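Local atomic coordinates of hypothetical protein SO0799 (Shewanella oneidensis, PDB entry 1YUD), a protein that is of unknown function but belongs to the cupin superfamily (DUF985), whose small beta-barrel domains serve widely different enzymatic and binding roles. Residues A[69-74]-A[129-134]. Residues are numbered along the deposited sequence; the frame is centred on the assembly and turned at random.
Sequences ADEMWY and VGCMVS
Cys131 and Trp73 meet on the barrel-interior face of two neighbouring antiparallel strands: SG stands 3.7 Å from the centroid of the Trp73 five-membered ring and 16° off its normal, which identifies a sulfur-aromatic contact over the ring face. With CG anti to its own carbonyl carbon (chi1 -78°), the indole rises from the sheet and stands with one face turned to Cys131 SG, the two residues forming a non-hydrogen-bonded pair. Val129 CG1 reaches the benzo part obliquely, 3.8 Å from Trp73 CE3, while Leu81 and Ile83 of the facing sheet also pack on the indole. An alanine in place of Trp73 would probably leave Cys131 SG without its aromatic cover and open a gap between the two sheets. Farther along, Ala69 CB abuts Val133 CG2 at 3.6 Å.

On the reverse face, selenomethionine Met132 lies alongside Tyr74, its CB in the ring plane and 4.0 Å from edge atom CE2. This face meets the second subunit, where Tyr74 stacks on its counterpart Tyr74 and its OH hydrogen-bonds Ser51 of that chain.

Backbone bonds join the strands in two hydrogen-bonded pairs, Met72 with Met132 and Tyr74 with Gly130. Met132 N donates to Met72 O at 3.0 Å, and Gly130 N likewise to Tyr74 O. At the polar edge, the extended Glu71 chain brings OE1 within 2.7 Å of Trp73 NE1, but an N-H...O angle of 120° makes this bond weak. Asp70 OD2 accepts a hydrogen bond from Lys113 N, while the backbone O of Asp70 receives a weak bond from Ser134 N.

The chemistry thus implies two differently used faces: an apolar, sulfur-aromatic one inside the cupin barrel, with a carboxylate at its border that may weakly orient the indole N-H, and an aromatic-selenomethionine one for dimer contact.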
loop_
_atom_site.group_PDB
_atom_site.type_symbol
_atom_site.label_atom_id
_atom_site.label_comp_id
_atom_site.label_asym_id
_atom_site.label_seq_id
_atom_site.Cartn_x
_atom_site.Cartn_y
_atom_site.Cartn_z
ATOM N N ALA A 69 15.364 0.926 6.655
ATOM C CA ALA A 69 14.778 0.024 5.686
ATOM C C ALA A 69 13.990 0.782 4.625
ATOM O O ALA A 69 13.689 1.962 4.778
ATOM C CB ALA A 69 13.882 -0.982 6.399
ATOM N N ASP A 70 13.679 0.105 3.533
ATOM C CA ASP A 70 12.915 0.727 2.477
ATOM C C ASP A 70 11.497 0.982 2.968
ATOM O O ASP A 70 11.053 0.415 3.972
ATOM C CB ASP A 70 12.871 -0.190 1.250
ATOM C CG ASP A 70 14.187 -0.241 0.514
ATOM O OD1 ASP A 70 14.291 -1.045 -0.436
ATOM O OD2 ASP A 70 15.104 0.526 0.880
ATOM N N GLU A 71 10.772 1.826 2.252
ATOM C CA GLU A 71 9.417 2.107 2.647
ATOM C C GLU A 71 8.566 2.268 1.411
ATOM O O GLU A 71 8.864 3.071 0.539
ATOM C CB GLU A 71 9.371 3.376 3.492
ATOM C CG GLU A 71 8.082 3.562 4.262
ATOM C CD GLU A 71 8.107 4.806 5.130
ATOM O OE1 GLU A 71 7.840 5.917 4.619
ATOM O OE2 GLU A 71 8.419 4.673 6.330
HETATM N N MSE A 72 7.510 1.486 1.308
HETATM C CA MSE A 72 6.669 1.637 0.160
HETATM C C MSE A 72 5.600 2.664 0.507
HETATM O O MSE A 72 5.211 2.811 1.665
HETATM C CB MSE A 72 6.072 0.285 -0.235
HETATM C CG MSE A 72 7.008 -0.550 -1.130
HETATM SE SE MSE A 72 7.277 0.220 -2.908
HETATM C CE MSE A 72 5.459 0.038 -3.556
ATOM N N TRP A 73 5.153 3.408 -0.491
ATOM C CA TRP A 73 4.137 4.407 -0.263
ATOM C C TRP A 73 2.951 4.137 -1.156
ATOM O O TRP A 73 3.085 4.061 -2.374
ATOM C CB TRP A 73 4.694 5.802 -0.541
ATOM C CG TRP A 73 5.550 6.345 0.576
ATOM C CD1 TRP A 73 6.661 5.761 1.114
ATOM C CD2 TRP A 73 5.375 7.592 1.271
ATOM N NE1 TRP A 73 7.192 6.567 2.099
ATOM C CE2 TRP A 73 6.422 7.697 2.216
ATOM C CE3 TRP A 73 4.436 8.631 1.184
ATOM C CZ2 TRP A 73 6.560 8.801 3.068
ATOM C CZ3 TRP A 73 4.573 9.729 2.029
ATOM C CH2 TRP A 73 5.632 9.804 2.960
ATOM N N TYR A 74 1.783 3.986 -0.551
ATOM C CA TYR A 74 0.575 3.744 -1.324
ATOM C C TYR A 74 -0.265 5.008 -1.213
ATOM O O TYR A 74 -0.067 5.809 -0.301
ATOM C CB TYR A 74 -0.155 2.524 -0.751
ATOM C CG TYR A 74 0.701 1.277 -0.826
ATOM C CD1 TYR A 74 0.697 0.477 -1.965
ATOM C CD2 TYR A 74 1.588 0.962 0.195
ATOM C CE1 TYR A 74 1.561 -0.597 -2.087
ATOM C CE2 TYR A 74 2.462 -0.103 0.078
ATOM C CZ TYR A 74 2.448 -0.876 -1.071
ATOM O OH TYR A 74 3.378 -1.877 -1.241
ATOM N N VAL A 129 -2.315 8.253 3.436
ATOM C CA VAL A 129 -1.270 7.531 2.744
ATOM C C VAL A 129 -0.905 6.222 3.430
ATOM O O VAL A 129 -0.966 6.106 4.659
ATOM C CB VAL A 129 -0.023 8.438 2.653
ATOM C CG1 VAL A 129 1.227 7.707 3.090
ATOM C CG2 VAL A 129 0.096 8.985 1.262
ATOM N N GLY A 130 -0.522 5.233 2.626
ATOM C CA GLY A 130 -0.124 3.957 3.186
ATOM C C GLY A 130 1.385 3.847 3.156
ATOM O O GLY A 130 2.005 4.102 2.127
ATOM N N CYS A 131 1.982 3.483 4.281
ATOM C CA CYS A 131 3.421 3.335 4.348
ATOM C C CYS A 131 3.809 1.973 4.904
ATOM O O CYS A 131 3.454 1.602 6.023
ATOM C CB CYS A 131 4.044 4.458 5.186
ATOM S SG CYS A 131 4.065 6.080 4.352
HETATM N N MSE A 132 4.556 1.241 4.089
HETATM C CA MSE A 132 5.021 -0.101 4.406
HETATM C C MSE A 132 6.548 -0.144 4.390
HETATM O O MSE A 132 7.157 -0.011 3.332
HETATM C CB MSE A 132 4.433 -1.070 3.364
HETATM C CG MSE A 132 4.686 -2.565 3.568
HETATM SE SE MSE A 132 6.476 -3.178 3.107
HETATM C CE MSE A 132 6.994 -3.799 4.849
ATOM N N VAL A 133 7.159 -0.295 5.565
ATOM C CA VAL A 133 8.620 -0.390 5.693
ATOM C C VAL A 133 8.881 -1.866 5.937
ATOM O O VAL A 133 8.288 -2.443 6.838
ATOM C CB VAL A 133 9.146 0.424 6.885
ATOM C CG1 VAL A 133 8.284 0.202 8.082
ATOM C CG2 VAL A 133 10.557 0.012 7.197
ATOM N N SER A 134 9.767 -2.474 5.151
ATOM C CA SER A 134 9.997 -3.912 5.240
ATOM C C SER A 134 10.470 -4.510 6.540
ATOM O O SER A 134 9.665 -5.070 7.285
ATOM C CB SER A 134 10.901 -4.393 4.113
ATOM O OG SER A 134 10.614 -5.754 3.849
#